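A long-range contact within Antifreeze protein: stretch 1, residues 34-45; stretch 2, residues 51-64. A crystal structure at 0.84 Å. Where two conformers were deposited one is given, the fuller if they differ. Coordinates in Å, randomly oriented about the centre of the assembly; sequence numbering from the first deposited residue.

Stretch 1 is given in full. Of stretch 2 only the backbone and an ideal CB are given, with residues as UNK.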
# COMPACT_ATOMS: atom_id res chain seq x y z
N ASN A 34 0.75 -7.99 9.47
CA ASN A 34 1.03 -8.74 8.24
C ASN A 34 -0.19 -9.49 7.69
O ASN A 34 -0.27 -9.70 6.48
CB ASN A 34 2.23 -9.69 8.35
CG ASN A 34 2.96 -9.84 7.01
OD1 ASN A 34 3.54 -8.87 6.51
ND2 ASN A 34 2.91 -11.02 6.41
N ASN A 35 -1.10 -9.94 8.55
CA ASN A 35 -2.25 -10.71 8.07
C ASN A 35 -3.48 -9.85 7.84
O ASN A 35 -4.55 -10.39 7.49
CB ASN A 35 -2.50 -11.91 9.00
CG ASN A 35 -1.38 -12.91 8.92
OD1 ASN A 35 -1.05 -13.36 7.83
ND2 ASN A 35 -0.83 -13.31 10.05
N PHE A 36 -3.36 -8.53 8.00
CA PHE A 36 -4.42 -7.59 7.66
C PHE A 36 -4.31 -7.15 6.21
O PHE A 36 -3.24 -6.75 5.75
CB PHE A 36 -4.34 -6.33 8.52
CG PHE A 36 -4.82 -6.52 9.94
CD1 PHE A 36 -6.15 -6.32 10.24
CD2 PHE A 36 -3.93 -6.89 10.95
CE1 PHE A 36 -6.60 -6.49 11.55
CE2 PHE A 36 -4.38 -7.04 12.25
CZ PHE A 36 -5.72 -6.84 12.54
N ALA A 37 -5.46 -7.17 5.52
CA ALA A 37 -5.58 -6.49 4.23
C ALA A 37 -5.84 -4.99 4.39
O ALA A 37 -5.42 -4.21 3.52
CB ALA A 37 -6.69 -7.12 3.40
N VAL A 38 -6.57 -4.59 5.43
CA VAL A 38 -7.00 -3.21 5.62
C VAL A 38 -6.94 -2.89 7.11
O VAL A 38 -7.44 -3.67 7.92
CB VAL A 38 -8.43 -3.00 5.10
CG1 VAL A 38 -8.89 -1.57 5.39
CG2 VAL A 38 -8.53 -3.29 3.61
N ILE A 39 -6.34 -1.74 7.45
CA ILE A 39 -6.38 -1.19 8.80
C ILE A 39 -6.67 0.30 8.69
O ILE A 39 -6.12 0.96 7.81
CB ILE A 39 -5.02 -1.36 9.55
CG1 ILE A 39 -4.71 -2.84 9.76
CG2 ILE A 39 -5.03 -0.58 10.86
CD1 ILE A 39 -3.39 -3.13 10.44
N ALA A 40 -7.51 0.81 9.58
CA ALA A 40 -7.76 2.24 9.69
C ALA A 40 -7.63 2.69 11.14
O ALA A 40 -7.62 1.88 12.08
CB ALA A 40 -9.15 2.59 9.15
N GLY A 41 -7.57 4.01 11.31
CA GLY A 41 -7.52 4.62 12.62
C GLY A 41 -8.84 5.22 13.07
O GLY A 41 -9.32 4.90 14.16
N SER A 42 -9.42 6.10 12.27
CA SER A 42 -10.58 6.85 12.73
C SER A 42 -11.90 6.16 12.43
O SER A 42 -12.79 6.16 13.28
CB SER A 42 -10.55 8.27 12.14
OG SER A 42 -10.55 8.23 10.73
N SER A 43 -12.06 5.59 11.23
CA SER A 43 -13.29 4.91 10.84
C SER A 43 -13.02 4.17 9.54
O SER A 43 -12.01 4.38 8.86
CB SER A 43 -14.45 5.88 10.67
OG SER A 43 -14.24 6.75 9.57
N VAL A 44 -13.97 3.30 9.20
CA VAL A 44 -14.03 2.64 7.90
C VAL A 44 -15.42 2.87 7.33
O VAL A 44 -16.42 2.70 8.04
CB VAL A 44 -13.76 1.13 8.00
CG1 VAL A 44 -13.93 0.46 6.64
CG2 VAL A 44 -12.36 0.89 8.56
N THR A 45 -15.50 3.23 6.05
CA THR A 45 -16.78 3.40 5.38
C THR A 45 -16.73 2.64 4.07
O THR A 45 -15.82 2.84 3.27
CB THR A 45 -17.08 4.88 5.10
OG1 THR A 45 -17.13 5.62 6.32
CG2 THR A 45 -18.42 5.05 4.40
N UNK A 51 -15.28 -6.80 -1.39
CA UNK A 51 -14.88 -8.06 -0.79
C UNK A 51 -13.43 -7.92 -0.34
O UNK A 51 -12.57 -7.55 -1.13
CB UNK A 51 -15.05 -9.23 -1.77
N UNK A 52 -13.19 -8.25 0.92
CA UNK A 52 -11.85 -8.28 1.50
C UNK A 52 -11.52 -9.72 1.85
O UNK A 52 -12.28 -10.37 2.58
CB UNK A 52 -11.75 -7.38 2.73
N UNK A 53 -10.39 -10.22 1.35
CA UNK A 53 -9.86 -11.52 1.77
C UNK A 53 -8.61 -11.22 2.58
O UNK A 53 -7.56 -10.86 2.03
CB UNK A 53 -9.56 -12.44 0.58
N UNK A 54 -8.74 -11.31 3.90
CA UNK A 54 -7.72 -10.87 4.83
C UNK A 54 -8.39 -10.24 6.02
O UNK A 54 -9.60 -10.06 6.03
CB UNK A 54 -6.74 -9.89 4.17
N UNK A 55 -7.61 -9.90 7.05
CA UNK A 55 -8.23 -9.33 8.23
C UNK A 55 -8.44 -7.82 8.06
O UNK A 55 -7.78 -7.16 7.24
CB UNK A 55 -7.38 -9.62 9.47
N UNK A 56 -9.37 -7.28 8.85
CA UNK A 56 -9.77 -5.88 8.80
C UNK A 56 -9.66 -5.32 10.22
O UNK A 56 -10.26 -5.88 11.14
CB UNK A 56 -11.19 -5.72 8.24
N UNK A 57 -8.89 -4.25 10.39
CA UNK A 57 -8.65 -3.67 11.70
C UNK A 57 -9.05 -2.21 11.78
O UNK A 57 -8.92 -1.45 10.81
CB UNK A 57 -7.17 -3.82 12.07
N UNK A 58 -9.47 -1.80 12.98
CA UNK A 58 -9.80 -0.41 13.28
C UNK A 58 -9.44 -0.14 14.73
O UNK A 58 -9.89 -0.86 15.62
CB UNK A 58 -11.28 -0.11 13.02
N UNK A 59 -8.65 0.90 14.96
CA UNK A 59 -8.31 1.34 16.31
C UNK A 59 -7.61 2.68 16.15
O UNK A 59 -6.75 2.79 15.28
CB UNK A 59 -7.44 0.32 17.05
N UNK A 60 -7.92 3.70 16.97
CA UNK A 60 -8.81 3.67 18.14
C UNK A 60 -10.27 3.98 17.82
O UNK A 60 -11.09 3.98 18.74
CB UNK A 60 -8.31 4.67 19.19
N UNK A 61 -10.60 4.26 16.57
CA UNK A 61 -11.98 4.52 16.19
C UNK A 61 -12.87 3.30 16.38
O UNK A 61 -12.41 2.18 16.60
CB UNK A 61 -12.04 4.98 14.73
N UNK A 62 -14.19 3.52 16.27
CA UNK A 62 -15.15 2.47 16.54
C UNK A 62 -16.07 2.12 15.37
O UNK A 62 -16.65 1.02 15.36
CB UNK A 62 -16.00 2.88 17.74
N UNK A 63 -16.25 3.03 14.41
CA UNK A 63 -17.29 2.91 13.40
C UNK A 63 -16.75 2.27 12.12
O UNK A 63 -15.86 2.82 11.47
CB UNK A 63 -17.89 4.28 13.09
N UNK A 64 -17.35 1.14 11.76
CA UNK A 64 -17.23 0.54 10.44
C UNK A 64 -18.62 0.48 9.83
O UNK A 64 -19.52 -0.19 10.35
CB UNK A 64 -16.59 -0.85 10.51

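Position 51 lies beyond the reach of stretch 1, so nothing here selects its side chain; it is Asn51. At 52 the ideal CB points toward stretch 1, 5.1 Å from Ala37 CB, with Val38 CG2 slightly farther. An apolar residue of middling size suits this methyl-lined gap, and Ile52 fills it, CG2 lying 3.8 Å from Ala37 CB and CD1 4.2 Å from Val38 CG2. Position 53 points away and is left free by stretch 1; it is Thr53.

Position 54 is decided by its backbone. Its phi/psi of 142/173 calls for glycine, and an ideal CB would also lie 2.9 Å from Ala37 CB, a clash. Gly54 answers both.

At 55 the CB points sideways, 3.6 Å from Phe36 CD1, so a CH2 over the ring is welcome, with many possible ends. The residue is Asp55: its CB sits over one face of the Phe36 ring, 4.1 Å from the centroid. Its backbone spans a bulge, for Asp55 N donates to Asn35 O (3.1 Å), while Asp55 O accepts from Ala37 N (2.9 Å) and, weakly, from Val38 N (3.4 Å).

From 56 to 58 the strand runs parallel to 38-40. Positions 56 and 58 share the face of Val38 and Ala40, where aliphatic chains long enough to lean across would suit. Leu56 brings CD1 to 3.6 Å from Val38 CG1; Leu58 places CD1 4.0 Å from Ala40 CB and 3.5 Å from Gly41 O, using the room beside small residues. Position 57 faces the Ile39 side, where an ideal CB would stand 2.8 Å from Phe36 CE1. Only glycine escapes that clash, and Gly57 lets the ring close to 3.4 Å between Phe36 CE1 and Gly57 N. Its N donates to Val38 O and its O accepts from Ala40 N, both at 2.9 Å.

Position 59 points away and stretch 1 leaves its choice broad; it is Ser59, whose N donates to Ala40 O (3.2 Å). Position 60 also points away, but the cis peptide bond before it strongly favours proline, and it is Pro60. At 61 a CB would fall 2.0 Å from Ser42 O, so glycine is required; Gly61 N donates to Gly41 O at 2.8 Å. Position 62 points away and is Thr62.

Position 63 lies on the Ser43 side, its ideal CB 4.5 Å from Ser43 CB; small or polar residues fit. Ser63 OG is 2.7 Å from a water that donates to Val44 O, and Ser63 O accepts from Val44 N (3.0 Å). At 64 the CB is 4.3 Å from Val44 CB, favouring a beta-branched or other aliphatic residue: Ile64 packs CG1 3.9 Å from Val44 CB.

Stretch 2 (51-64) NITGDLGLSPGTSI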
# COMPACT_ATOMS: atom_id res chain seq x y z
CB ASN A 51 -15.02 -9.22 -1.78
CG ASN A 51 -14.93 -10.57 -1.09
OD1 ASN A 51 -15.93 -11.10 -0.62
ND2 ASN A 51 -13.74 -11.13 -1.04
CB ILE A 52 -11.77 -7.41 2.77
CG1 ILE A 52 -12.03 -5.94 2.45
CG2 ILE A 52 -10.42 -7.59 3.45
CD1 ILE A 52 -12.31 -5.09 3.68
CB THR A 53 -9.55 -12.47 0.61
OG1 THR A 53 -10.69 -12.58 -0.26
CG2 THR A 53 -9.25 -13.86 1.15
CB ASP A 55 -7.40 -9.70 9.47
CG ASP A 55 -7.38 -11.22 9.74
OD1 ASP A 55 -8.30 -11.92 9.30
OD2 ASP A 55 -6.41 -11.67 10.42
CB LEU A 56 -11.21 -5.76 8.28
CG LEU A 56 -11.89 -4.39 8.32
CD1 LEU A 56 -11.13 -3.33 7.54
CD2 LEU A 56 -13.31 -4.49 7.79
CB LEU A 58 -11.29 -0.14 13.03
CG LEU A 58 -11.77 1.25 13.43
CD1 LEU A 58 -11.12 2.35 12.59
CD2 LEU A 58 -13.29 1.32 13.32
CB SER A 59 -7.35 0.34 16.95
OG SER A 59 -6.83 0.87 18.16
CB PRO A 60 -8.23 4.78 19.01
CG PRO A 60 -7.72 5.77 18.00
CD PRO A 60 -7.16 4.96 16.88
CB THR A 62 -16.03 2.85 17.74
OG1 THR A 62 -16.69 4.10 17.47
CG2 THR A 62 -15.19 2.98 19.00
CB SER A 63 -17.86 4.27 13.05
OG SER A 63 -18.78 4.16 11.99
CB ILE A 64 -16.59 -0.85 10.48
CG1 ILE A 64 -15.18 -0.74 11.09
CG2 ILE A 64 -16.52 -1.47 9.09
CD1 ILE A 64 -14.31 -1.95 10.88
O HOH W 1 -15.18 5.66 14.58
O HOH W 2 -18.02 4.60 9.44
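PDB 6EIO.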